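Local coordinates for protein tryptophan halogenase (Shewanella frigidimarina, PDB 2PYX) that is probably a flavin-dependent tryptophan halogenase, which would use reduced FAD to chlorinate an indole ring, at residues Glu9-Gly14 with Glu210-Lys215; Trp20-Leu25 with Leu224-Thr229; Ser199-Asn204 with Ser233-Glu238. All coordinates share one frame; numbering follows the deposited sequence.

Overall arrangement
The six segments interleave along the chain: 9-14 and 20-25 come near its start, followed by 199-204, 210-215, 224-229 and 233-238, so each contact ties an earlier segment to a later one and all three cross. Contacts 1 and 2 share the central sheet, where strands 9-13 and 224-227 are neighbours, and their centres lie about 11 Å apart. Contacts 1 and 3, about 9 Å between centres, share the three-stranded antiparallel sheet through strands 209-214 and 198-203. Contacts 2 and 3, about 15 Å between centres, are joined by Asp227 OD2, which accepts from Leu235 N and Leu236 N. All three lie in the Rossmann-type part of the enzyme, which probably binds FAD.

Contact 1. Residues Glu9-Gly14 with Glu210-Lys215; sequences EIIIVG and EKLITK
Leu212 of strand 209-214 packs against Ile11 and Val13, two residues apart on strand 9-13, and all three side chains are buried. The whole cross-contact is apolar and passes through one methyl. Leu212 CD1 comes 3.7 Å from Val13 CG2, where the two side chains meet tip to tip, and 4.1 Å from Ile11 CG2, where Ile11 and Leu212 run alongside each other, pointing opposite ways. Leu212 is extended, with CD1 anti to CA (chi2 179°), which carries this methyl out to the facing strand. Ile11 and Leu212 also both touch Phe225, so the aromatic ring extends the same hydrophobic layer.

No hydrogen bond joins the two segments; Ile11 CA and Lys211 CA, the nearest CA pair, are 9.1 Å apart. Ile11 pairs through its backbone with Leu224 and Ile226, while Lys211 NZ makes a salt bridge with Glu219 OE1.

The contact is thus face-to-face packing of a three-stranded antiparallel sheet on a mostly parallel one, as in Rossmann-type FAD domains of the glutathione reductase family; strand 9-13 leads into the GxGxxG-like turn beginning at Gly14, consistent with the predicted FAD site.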
ATOM      1  N   GLU A   9      -7.790 -15.603  23.529  1.00 10.82           N
ATOM      2  CA  GLU A   9      -6.409 -15.331  23.903  1.00 10.71           C
ATOM      3  C   GLU A   9      -5.571 -15.174  22.665  1.00 11.68           C
ATOM      4  O   GLU A   9      -5.237 -16.165  22.011  1.00 12.72           O
ATOM      5  CB  GLU A   9      -5.851 -16.460  24.763  1.00 13.09           C
ATOM      6  CG  GLU A   9      -6.709 -16.765  26.007  1.00 14.56           C
ATOM      7  CD  GLU A   9      -6.841 -15.564  26.913  1.00 21.44           C
ATOM      8  OE1 GLU A   9      -5.785 -15.042  27.319  1.00 20.92           O
ATOM      9  OE2 GLU A   9      -7.996 -15.110  27.166  1.00 27.27           O
ATOM     10  N   ILE A  10      -5.207 -13.931  22.357  1.00 12.02           N
ATOM     11  CA  ILE A  10      -4.581 -13.596  21.081  1.00 10.66           C
ATOM     12  C   ILE A  10      -3.193 -13.060  21.352  1.00 10.11           C
ATOM     13  O   ILE A  10      -3.048 -12.086  22.095  1.00 11.32           O
ATOM     14  CB  ILE A  10      -5.352 -12.475  20.357  1.00 12.42           C
ATOM     15  CG1 ILE A  10      -6.854 -12.749  20.343  1.00 18.34           C
ATOM     16  CG2 ILE A  10      -4.810 -12.334  18.933  1.00 13.57           C
ATOM     17  CD1 ILE A  10      -7.238 -14.017  19.688  1.00 19.02           C
ATOM     18  N   ILE A  11      -2.181 -13.701  20.754  1.00 10.02           N
ATOM     19  CA  ILE A  11      -0.800 -13.357  20.908  1.00  9.43           C
ATOM     20  C   ILE A  11      -0.225 -12.885  19.584  1.00 11.01           C
ATOM     21  O   ILE A  11      -0.226 -13.652  18.586  1.00 10.60           O
ATOM     22  CB  ILE A  11       0.048 -14.545  21.444  1.00 11.74           C
ATOM     23  CG1 ILE A  11      -0.595 -15.184  22.686  1.00 13.87           C
ATOM     24  CG2 ILE A  11       1.464 -14.103  21.687  1.00 11.81           C
ATOM     25  CD1 ILE A  11      -0.750 -14.258  23.804  1.00 18.97           C
ATOM     26  N   ILE A  12       0.246 -11.644  19.552  1.00 10.63           N
ATOM     27  CA  ILE A  12       0.893 -11.032  18.392  1.00 10.30           C
ATOM     28  C   ILE A  12       2.388 -11.041  18.608  1.00 13.10           C
ATOM     29  O   ILE A  12       2.879 -10.516  19.609  1.00 11.76           O
ATOM     30  CB  ILE A  12       0.397  -9.589  18.190  1.00 10.79           C
ATOM     31  CG1 ILE A  12      -1.135  -9.560  18.044  1.00 10.85           C
ATOM     32  CG2 ILE A  12       1.134  -8.956  17.043  1.00 12.82           C
ATOM     33  CD1 ILE A  12      -1.705  -8.178  18.209  1.00 12.45           C
ATOM     34  N   VAL A  13       3.116 -11.642  17.674  1.00 11.10           N
ATOM     35  CA  VAL A  13       4.543 -11.812  17.815  1.00 10.36           C
ATOM     36  C   VAL A  13       5.198 -10.844  16.849  1.00 11.43           C
ATOM     37  O   VAL A  13       5.184 -11.065  15.613  1.00 11.93           O
ATOM     38  CB  VAL A  13       4.976 -13.266  17.550  1.00 11.39           C
ATOM     39  CG1 VAL A  13       6.462 -13.425  17.832  1.00 13.64           C
ATOM     40  CG2 VAL A  13       4.185 -14.215  18.449  1.00 13.67           C
ATOM     41  N   GLY A  14       5.747  -9.763  17.406  1.00 13.00           N
ATOM     42  CA  GLY A  14       6.284  -8.690  16.627  1.00 10.78           C
ATOM     43  C   GLY A  14       5.477  -7.414  16.746  1.00 11.81           C
ATOM     44  O   GLY A  14       4.252  -7.447  16.837  1.00 12.12           O
ATOM     45  N   GLU A 210       0.562 -23.721  20.991  1.00 16.07           N
ATOM     46  CA  GLU A 210      -0.115 -23.690  22.290  1.00 16.65           C
ATOM     47  C   GLU A 210       0.413 -22.562  23.162  1.00 15.87           C
ATOM     48  O   GLU A 210      -0.329 -21.869  23.850  1.00 15.59           O
ATOM     49  CB  GLU A 210       0.145 -25.024  22.987  1.00 18.09           C
ATOM     50  CG  GLU A 210      -0.333 -25.107  24.385  1.00 25.72           C
ATOM     51  CD  GLU A 210      -0.031 -26.464  24.937  1.00 32.08           C
ATOM     52  OE1 GLU A 210      -0.847 -27.370  24.682  1.00 37.92           O
ATOM     53  OE2 GLU A 210       1.054 -26.624  25.545  1.00 37.37           O
ATOM     54  N   LYS A 211       1.710 -22.368  23.155  1.00 14.36           N
ATOM     55  CA  LYS A 211       2.308 -21.383  24.008  1.00 14.84           C
ATOM     56  C   LYS A 211       3.699 -21.043  23.549  1.00 15.58           C
ATOM     57  O   LYS A 211       4.310 -21.773  22.757  1.00 15.11           O
ATOM     58  CB  LYS A 211       2.295 -21.838  25.482  1.00 14.46           C
ATOM     59  CG  LYS A 211       3.174 -23.021  25.766  1.00 18.60           C
ATOM     60  CD  LYS A 211       2.953 -23.517  27.184  1.00 20.10           C
ATOM     61  CE  LYS A 211       3.740 -24.788  27.476  1.00 23.24           C
ATOM     62  NZ  LYS A 211       3.322 -25.340  28.819  1.00 22.88           N
ATOM     63  N   LEU A 212       4.167 -19.886  23.998  1.00 15.17           N
ATOM     64  CA  LEU A 212       5.510 -19.430  23.737  1.00 15.80           C
ATOM     65  C   LEU A 212       6.251 -19.381  25.048  1.00 18.46           C
ATOM     66  O   LEU A 212       5.699 -18.955  26.046  1.00 18.33           O
ATOM     67  CB  LEU A 212       5.520 -18.046  23.109  1.00 17.84           C
ATOM     68  CG  LEU A 212       4.664 -17.912  21.865  1.00 17.20           C
ATOM     69  CD1 LEU A 212       4.758 -16.477  21.384  1.00 19.79           C
ATOM     70  CD2 LEU A 212       5.130 -18.866  20.771  1.00 16.67           C
ATOM     71  N   ILE A 213       7.495 -19.856  25.040  1.00 18.22           N
ATOM     72  CA  ILE A 213       8.325 -19.732  26.209  1.00 16.98           C
ATOM     73  C   ILE A 213       9.269 -18.591  25.913  1.00 16.75           C
ATOM     74  O   ILE A 213      10.050 -18.644  24.953  1.00 17.54           O
ATOM     75  CB  ILE A 213       9.062 -21.037  26.561  1.00 16.30           C
ATOM     76  CG1 ILE A 213       8.106 -22.221  26.484  1.00 22.53           C
ATOM     77  CG2 ILE A 213       9.599 -20.886  27.944  1.00 17.54           C
ATOM     78  CD1 ILE A 213       8.628 -23.496  27.077  1.00 30.48           C
ATOM     79  N   THR A 214       9.106 -17.512  26.672  1.00 17.63           N
ATOM     80  CA  THR A 214       9.906 -16.316  26.505  1.00 15.67           C
ATOM     81  C   THR A 214      11.212 -16.453  27.260  1.00 21.12           C
ATOM     82  O   THR A 214      11.361 -17.344  28.108  1.00 20.88           O
ATOM     83  CB  THR A 214       9.190 -15.000  26.935  1.00 19.69           C
ATOM     84  OG1 THR A 214       8.969 -14.965  28.355  1.00 19.69           O
ATOM     85  CG2 THR A 214       7.849 -14.854  26.180  1.00 17.20           C
ATOM     86  N   LYS A 215      12.161 -15.589  26.916  1.00 20.76           N
ATOM     87  CA  LYS A 215      13.479 -15.641  27.544  1.00 23.05           C
ATOM     88  C   LYS A 215      13.435 -15.209  29.024  1.00 23.97           C
ATOM     89  O   LYS A 215      14.124 -15.814  29.865  1.00 24.16           O
ATOM     90  CB  LYS A 215      14.460 -14.784  26.756  1.00 22.64           C
ATOM     91  CG  LYS A 215      15.888 -14.915  27.234  1.00 25.21           C
ATOM     92  CD  LYS A 215      16.867 -14.423  26.199  1.00 31.22           C
ATOM     93  CE  LYS A 215      18.287 -14.732  26.646  1.00 40.80           C
ATOM     94  NZ  LYS A 215      19.312 -14.275  25.653  1.00 49.06           N
TER

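Contact 2. Residues Trp20-Leu25 with Leu224-Thr229; sequences WITAGL and LFIDCT
Helix 16-31, which follows the first strand and its glycine-rich turn in the Rossmann-type fold, lies over the mostly parallel central sheet and meets strand 224-227 through Thr22 and Ile226. Their CG2 methyls approach to 4.2 Å, with no hydrogen bond between helix and strand. On both residues CG2 is anti to the backbone N, which for Thr22 (chi1 -58°) leaves OG1 beside the N, placed to bond the carbonyl O of Ala18 one turn back in the helix. The hydroxyl is therefore satisfied within its own helix, and comes no nearer than 4.5 Å (Thr22 OG1 to Cys228 SG) to the residue that follows the strand. Ile350 touches both Thr22 and Ile226, and helix 363-377 adds Ala372 and Leu375 to the same buried layer.

Beyond the strand the chain is fixed by Asp227. Its OD1 accepts two bonds from Thr229: the backbone N at 2.9 Å (160° at the hydrogen), nearly along the C-O axis, which closes an Asx turn, and OG1 at 2.6 Å, on the syn lone pair. Asp227 OD2 receives the backbone N atoms of Leu235 and Leu236, each at 2.9 Å, at the start of helix 234-239. Thr229 OG1 in turn accepts from Leu234 N.

Cys228 sits between these two regions, near Ala18 of the predicted FAD site. The chemistry implies a division of labour: the helix-sheet contact is made without a hydrogen bond, by methyl packing, with the Thr22 hydroxyl engaged in its own helix, whereas the strand's exit is held by a carboxylate whose two oxygens share four N-H or hydroxyl partners, an environment that would be expected to stabilise its negative charge.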
ATOM      1  N   TRP A  20       1.130  -3.568  15.573  1.00  9.54           N
ATOM      2  CA  TRP A  20       0.277  -2.593  16.256  1.00 11.27           C
ATOM      3  C   TRP A  20      -1.008  -2.254  15.512  1.00 10.99           C
ATOM      4  O   TRP A  20      -2.042  -2.025  16.130  1.00 12.87           O
ATOM      5  CB  TRP A  20       1.037  -1.339  16.641  1.00 10.00           C
ATOM      6  CG  TRP A  20       2.057  -1.627  17.691  1.00 11.27           C
ATOM      7  CD1 TRP A  20       3.422  -1.699  17.527  1.00 13.32           C
ATOM      8  CD2 TRP A  20       1.798  -1.942  19.046  1.00 11.30           C
ATOM      9  NE1 TRP A  20       4.024  -2.017  18.722  1.00 12.08           N
ATOM     10  CE2 TRP A  20       3.050  -2.171  19.667  1.00 10.98           C
ATOM     11  CE3 TRP A  20       0.635  -2.060  19.816  1.00 11.66           C
ATOM     12  CZ2 TRP A  20       3.157  -2.518  21.013  1.00 11.16           C
ATOM     13  CZ3 TRP A  20       0.755  -2.367  21.143  1.00 12.67           C
ATOM     14  CH2 TRP A  20       2.019  -2.604  21.727  1.00 13.33           C
ATOM     15  N   ILE A  21      -0.979  -2.269  14.183  1.00 10.29           N
ATOM     16  CA  ILE A  21      -2.258  -2.090  13.485  1.00 10.53           C
ATOM     17  C   ILE A  21      -3.183  -3.265  13.802  1.00  9.28           C
ATOM     18  O   ILE A  21      -4.390  -3.091  14.010  1.00 10.75           O
ATOM     19  CB  ILE A  21      -2.063  -1.915  11.973  1.00  9.33           C
ATOM     20  CG1 ILE A  21      -1.512  -0.508  11.691  1.00 10.97           C
ATOM     21  CG2 ILE A  21      -3.380  -2.148  11.195  1.00 11.32           C
ATOM     22  CD1 ILE A  21      -1.010  -0.320  10.260  1.00 13.50           C
ATOM     23  N   THR A  22      -2.611  -4.470  13.831  1.00  8.08           N
ATOM     24  CA  THR A  22      -3.400  -5.650  14.164  1.00  9.43           C
ATOM     25  C   THR A  22      -3.997  -5.509  15.565  1.00  8.71           C
ATOM     26  O   THR A  22      -5.164  -5.761  15.790  1.00  9.83           O
ATOM     27  CB  THR A  22      -2.570  -6.949  14.042  1.00 11.77           C
ATOM     28  OG1 THR A  22      -2.064  -7.054  12.698  1.00 10.15           O
ATOM     29  CG2 THR A  22      -3.405  -8.170  14.372  1.00 10.74           C
ATOM     30  N   ALA A  23      -3.157  -5.184  16.545  1.00 10.64           N
ATOM     31  CA  ALA A  23      -3.631  -5.045  17.920  1.00 10.12           C
ATOM     32  C   ALA A  23      -4.768  -4.043  18.020  1.00  7.51           C
ATOM     33  O   ALA A  23      -5.790  -4.291  18.652  1.00 10.49           O
ATOM     34  CB  ALA A  23      -2.480  -4.622  18.813  1.00 11.16           C
ATOM     35  N   GLY A  24      -4.595  -2.895  17.370  1.00  9.54           N
ATOM     36  CA  GLY A  24      -5.586  -1.832  17.449  1.00  9.84           C
ATOM     37  C   GLY A  24      -6.903  -2.180  16.809  1.00 10.03           C
ATOM     38  O   GLY A  24      -7.987  -1.924  17.351  1.00  9.60           O
ATOM     39  N   LEU A  25      -6.822  -2.772  15.614  1.00  9.80           N
ATOM     40  CA  LEU A  25      -8.046  -3.153  14.907  1.00  9.34           C
ATOM     41  C   LEU A  25      -8.818  -4.255  15.670  1.00  8.73           C
ATOM     42  O   LEU A  25     -10.027  -4.211  15.770  1.00 10.02           O
ATOM     43  CB  LEU A  25      -7.767  -3.549  13.464  1.00  9.97           C
ATOM     44  CG  LEU A  25      -7.405  -2.380  12.550  1.00 10.28           C
ATOM     45  CD1 LEU A  25      -6.978  -2.963  11.203  1.00 13.23           C
ATOM     46  CD2 LEU A  25      -8.552  -1.399  12.389  1.00 12.94           C
ATOM     47  N   LEU A 224      -4.603 -18.084  19.369  1.00 11.26           N
ATOM     48  CA  LEU A 224      -4.413 -17.618  18.019  1.00  9.56           C
ATOM     49  C   LEU A 224      -3.153 -16.783  18.066  1.00  9.92           C
ATOM     50  O   LEU A 224      -3.010 -15.916  18.939  1.00 11.51           O
ATOM     51  CB  LEU A 224      -5.592 -16.762  17.585  1.00 12.52           C
ATOM     52  CG  LEU A 224      -5.564 -16.353  16.125  1.00 15.41           C
ATOM     53  CD1 LEU A 224      -5.716 -17.505  15.161  1.00 12.90           C
ATOM     54  CD2 LEU A 224      -6.666 -15.335  15.906  1.00 19.15           C
ATOM     55  N   PHE A 225      -2.222 -17.069  17.160  1.00 10.39           N
ATOM     56  CA  PHE A 225      -0.927 -16.424  17.119  1.00 10.66           C
ATOM     57  C   PHE A 225      -0.773 -15.636  15.822  1.00 11.59           C
ATOM     58  O   PHE A 225      -1.027 -16.193  14.744  1.00 13.12           O
ATOM     59  CB  PHE A 225       0.162 -17.479  17.246  1.00 12.33           C
ATOM     60  CG  PHE A 225       0.186 -18.098  18.591  1.00 11.78           C
ATOM     61  CD1 PHE A 225      -0.681 -19.124  18.918  1.00 12.88           C
ATOM     62  CD2 PHE A 225       1.033 -17.575  19.584  1.00 11.23           C
ATOM     63  CE1 PHE A 225      -0.695 -19.660  20.232  1.00 11.90           C
ATOM     64  CE2 PHE A 225       0.999 -18.134  20.882  1.00 13.71           C
ATOM     65  CZ  PHE A 225       0.162 -19.139  21.186  1.00 13.10           C
ATOM     66  N   ILE A 226      -0.354 -14.375  15.918  1.00 10.00           N
ATOM     67  CA  ILE A 226      -0.224 -13.548  14.742  1.00  8.92           C
ATOM     68  C   ILE A 226       1.249 -13.384  14.500  1.00 10.20           C
ATOM     69  O   ILE A 226       1.973 -12.866  15.372  1.00 10.14           O
ATOM     70  CB  ILE A 226      -0.866 -12.169  14.924  1.00 10.41           C
ATOM     71  CG1 ILE A 226      -2.248 -12.233  15.549  1.00 14.40           C
ATOM     72  CG2 ILE A 226      -0.856 -11.427  13.593  1.00 11.34           C
ATOM     73  CD1 ILE A 226      -3.209 -13.090  14.864  1.00 16.10           C
ATOM     74  N   ASP A 227       1.724 -13.803  13.330  1.00  9.38           N
ATOM     75  CA  ASP A 227       3.124 -13.674  13.005  1.00  8.76           C
ATOM     76  C   ASP A 227       3.373 -12.303  12.366  1.00 11.17           C
ATOM     77  O   ASP A 227       3.043 -12.094  11.198  1.00 10.95           O
ATOM     78  CB  ASP A 227       3.563 -14.789  12.056  1.00 10.40           C
ATOM     79  CG  ASP A 227       5.060 -14.816  11.829  1.00 11.49           C
ATOM     80  OD1 ASP A 227       5.728 -13.841  12.170  1.00 12.71           O
ATOM     81  OD2 ASP A 227       5.560 -15.804  11.258  1.00 12.03           O
ATOM     82  N   CYS A 228       3.965 -11.394  13.142  1.00 10.84           N
ATOM     83  CA  CYS A 228       4.415 -10.098  12.696  1.00 10.56           C
ATOM     84  C   CYS A 228       5.954  -9.969  12.803  1.00 12.47           C
ATOM     85  O   CYS A 228       6.499  -8.884  13.031  1.00 11.64           O
ATOM     86  CB  CYS A 228       3.676  -9.028  13.508  1.00 11.52           C
ATOM     87  SG  CYS A 228       1.902  -9.031  13.176  1.00 11.51           S
ATOM     88  N   THR A 229       6.647 -11.089  12.615  1.00 11.23           N
ATOM     89  CA  THR A 229       8.106 -11.124  12.793  1.00 12.44           C
ATOM     90  C   THR A 229       8.912 -10.632  11.568  1.00 14.72           C
ATOM     91  O   THR A 229      10.159 -10.687  11.576  1.00 17.60           O
ATOM     92  CB  THR A 229       8.581 -12.545  13.154  1.00 13.72           C
ATOM     93  OG1 THR A 229       8.320 -13.473  12.082  1.00 12.48           O
ATOM     94  CG2 THR A 229       7.943 -12.985  14.429  1.00 12.68           C
TER

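Contact 3. Residues Ser199-Asn204 with Ser233-Glu238; sequences SQIINN and SLLLGE
Ile201, on edge strand 198-203 of the three-stranded antiparallel sheet, points its CD1 at the first turn of helix 234-239, the short helix that follows strand 224-227 of the Rossmann-type core. That methyl lies 4.2 Å from Leu235 CD1 and 4.2 Å from the backbone Leu234 O; the two side chains cross obliquely. Ile201 CG1 lies beside the backbone N (chi1 -50°), opposite the carbonyl carbon, and CD1 continues the chain outward (chi2 167°), so the contact is made by the far end of the residue. The CA-CB bond of Leu235 is not directed at the strand, yet its terminal methyl swings closer to it.

In the next shell, Ile209 touches Ile201, while Phe225 and Cys347 of the central sheet touch Leu235, so Leu235 touches side chains of both sheets. Asn203 OD1 adds a polar tie by bonding His239 NE2 at the far end of the helix. Near the start of the strand, Ser199 and Gln200 both face Ile213 in a classic beta bulge.

The helix itself opens with a wide pi-type turn, Glu238 N to Ser233 O at 2.8 Å. Beside it, Ser233 OG accepts from Gly237 N at 3.0 Å, bent to 137°, and also bonds Ala353 O.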
ATOM      1  N   SER A 199      11.923 -17.906  23.083  1.00 19.63           N
ATOM      2  CA  SER A 199      12.942 -18.949  23.088  1.00 19.40           C
ATOM      3  C   SER A 199      12.438 -20.268  22.520  1.00 18.40           C
ATOM      4  O   SER A 199      13.197 -21.002  21.883  1.00 19.66           O
ATOM      5  CB  SER A 199      13.458 -19.169  24.506  1.00 21.07           C
ATOM      6  OG  SER A 199      14.133 -18.014  24.977  1.00 22.59           O
ATOM      7  N   GLN A 200      11.188 -20.609  22.801  1.00 16.02           N
ATOM      8  CA  GLN A 200      10.577 -21.813  22.233  1.00 15.61           C
ATOM      9  C   GLN A 200       9.165 -21.539  21.807  1.00 16.43           C
ATOM     10  O   GLN A 200       8.466 -20.756  22.451  1.00 16.68           O
ATOM     11  CB  GLN A 200      10.483 -22.946  23.242  1.00 16.86           C
ATOM     12  CG  GLN A 200      11.789 -23.461  23.750  1.00 17.08           C
ATOM     13  CD  GLN A 200      11.579 -24.471  24.833  1.00 13.26           C
ATOM     14  OE1 GLN A 200      11.832 -24.188  26.019  1.00 18.11           O
ATOM     15  NE2 GLN A 200      11.098 -25.640  24.466  1.00 10.94           N
ATOM     16  N   ILE A 201       8.740 -22.236  20.760  1.00 15.87           N
ATOM     17  CA  ILE A 201       7.362 -22.269  20.323  1.00 16.79           C
ATOM     18  C   ILE A 201       6.881 -23.697  20.556  1.00 17.48           C
ATOM     19  O   ILE A 201       7.439 -24.657  19.985  1.00 19.58           O
ATOM     20  CB  ILE A 201       7.246 -21.931  18.805  1.00 15.65           C
ATOM     21  CG1 ILE A 201       8.028 -20.651  18.505  1.00 19.60           C
ATOM     22  CG2 ILE A 201       5.783 -21.884  18.358  1.00 18.00           C
ATOM     23  CD1 ILE A 201       8.249 -20.391  17.025  1.00 22.60           C
ATOM     24  N   ILE A 202       5.848 -23.842  21.376  1.00 17.49           N
ATOM     25  CA  ILE A 202       5.350 -25.154  21.797  1.00 17.27           C
ATOM     26  C   ILE A 202       4.023 -25.469  21.134  1.00 17.59           C
ATOM     27  O   ILE A 202       3.079 -24.657  21.199  1.00 16.16           O
ATOM     28  CB  ILE A 202       5.113 -25.184  23.332  1.00 16.12           C
ATOM     29  CG1 ILE A 202       6.317 -24.627  24.071  1.00 17.13           C
ATOM     30  CG2 ILE A 202       4.733 -26.578  23.807  1.00 21.13           C
ATOM     31  CD1 ILE A 202       7.558 -25.321  23.782  1.00 18.27           C
ATOM     32  N   ASN A 203       3.925 -26.652  20.538  1.00 14.56           N
ATOM     33  CA  ASN A 203       2.697 -27.085  19.934  1.00 15.11           C
ATOM     34  C   ASN A 203       1.909 -27.965  20.853  1.00 17.16           C
ATOM     35  O   ASN A 203       2.470 -28.600  21.748  1.00 19.13           O
ATOM     36  CB  ASN A 203       2.997 -27.859  18.650  1.00 14.91           C
ATOM     37  CG  ASN A 203       3.498 -26.953  17.518  1.00 18.33           C
ATOM     38  OD1 ASN A 203       3.461 -25.715  17.609  1.00 18.51           O
ATOM     39  ND2 ASN A 203       3.975 -27.580  16.442  1.00 19.60           N
ATOM     40  N   ASN A 204       0.602 -28.010  20.626  1.00 16.95           N
ATOM     41  CA  ASN A 204      -0.222 -29.053  21.223  1.00 19.21           C
ATOM     42  C   ASN A 204      -0.176 -30.326  20.359  1.00 19.07           C
ATOM     43  O   ASN A 204       0.518 -30.394  19.331  1.00 20.27           O
ATOM     44  CB  ASN A 204      -1.647 -28.568  21.461  1.00 20.13           C
ATOM     45  CG  ASN A 204      -2.454 -28.370  20.181  1.00 20.38           C
ATOM     46  OD1 ASN A 204      -2.083 -28.798  19.088  1.00 18.66           O
ATOM     47  ND2 ASN A 204      -3.593 -27.721  20.335  1.00 19.95           N
ATOM     48  N   SER A 233       9.704 -14.506   9.015  1.00 16.45           N
ATOM     49  CA  SER A 233       8.524 -15.376   9.098  1.00 14.61           C
ATOM     50  C   SER A 233       8.719 -16.563  10.067  1.00 13.78           C
ATOM     51  O   SER A 233       8.549 -17.742   9.718  1.00 14.56           O
ATOM     52  CB  SER A 233       8.106 -15.832   7.714  1.00 14.77           C
ATOM     53  OG  SER A 233       6.785 -16.333   7.678  1.00 14.56           O
ATOM     54  N   LEU A 234       9.027 -16.220  11.306  1.00 14.77           N
ATOM     55  CA  LEU A 234       9.420 -17.239  12.282  1.00 15.06           C
ATOM     56  C   LEU A 234       8.345 -18.260  12.675  1.00 16.23           C
ATOM     57  O   LEU A 234       8.657 -19.417  13.000  1.00 15.36           O
ATOM     58  CB  LEU A 234       9.974 -16.569  13.532  1.00 16.76           C
ATOM     59  CG  LEU A 234      11.205 -15.679  13.352  1.00 21.86           C
ATOM     60  CD1 LEU A 234      11.618 -15.072  14.667  1.00 28.12           C
ATOM     61  CD2 LEU A 234      12.374 -16.449  12.733  1.00 24.30           C
ATOM     62  N   LEU A 235       7.071 -17.847  12.642  1.00 12.58           N
ATOM     63  CA  LEU A 235       5.983 -18.720  13.020  1.00 13.63           C
ATOM     64  C   LEU A 235       5.393 -19.392  11.788  1.00 11.77           C
ATOM     65  O   LEU A 235       5.284 -20.606  11.697  1.00 12.54           O
ATOM     66  CB  LEU A 235       4.889 -17.972  13.784  1.00 11.89           C
ATOM     67  CG  LEU A 235       5.128 -17.806  15.297  1.00 20.27           C
ATOM     68  CD1 LEU A 235       6.326 -16.992  15.612  1.00 23.95           C
ATOM     69  CD2 LEU A 235       3.878 -17.229  15.971  1.00 16.78           C
ATOM     70  N   LEU A 236       4.991 -18.602  10.811  1.00 11.22           N
ATOM     71  CA  LEU A 236       4.286 -19.179   9.683  1.00  9.99           C
ATOM     72  C   LEU A 236       5.238 -19.913   8.706  1.00 11.73           C
ATOM     73  O   LEU A 236       5.055 -21.091   8.373  1.00 12.82           O
ATOM     74  CB  LEU A 236       3.495 -18.092   8.948  1.00 12.66           C
ATOM     75  CG  LEU A 236       2.607 -18.649   7.832  1.00 10.28           C
ATOM     76  CD1 LEU A 236       1.237 -18.967   8.364  1.00 14.84           C
ATOM     77  CD2 LEU A 236       2.500 -17.721   6.629  1.00 15.25           C
ATOM     78  N   GLY A 237       6.264 -19.199   8.271  1.00 12.13           N
ATOM     79  CA  GLY A 237       7.212 -19.792   7.332  1.00 13.56           C
ATOM     80  C   GLY A 237       8.109 -20.827   7.953  1.00 15.63           C
ATOM     81  O   GLY A 237       8.267 -21.899   7.382  1.00 18.04           O
ATOM     82  N   GLU A 238       8.725 -20.503   9.089  1.00 14.70           N
ATOM     83  CA  GLU A 238       9.702 -21.415   9.713  1.00 16.44           C
ATOM     84  C   GLU A 238       9.025 -22.478  10.569  1.00 14.18           C
ATOM     85  O   GLU A 238       9.046 -23.684  10.224  1.00 18.47           O
ATOM     86  CB  GLU A 238      10.731 -20.641  10.504  1.00 18.89           C
ATOM     87  CG  GLU A 238      11.638 -19.816   9.624  1.00 27.97           C
ATOM     88  CD  GLU A 238      12.420 -20.679   8.603  1.00 39.89           C
ATOM     89  OE1 GLU A 238      12.827 -21.818   8.954  1.00 37.09           O
ATOM     90  OE2 GLU A 238      12.605 -20.221   7.448  1.00 44.21           O
TER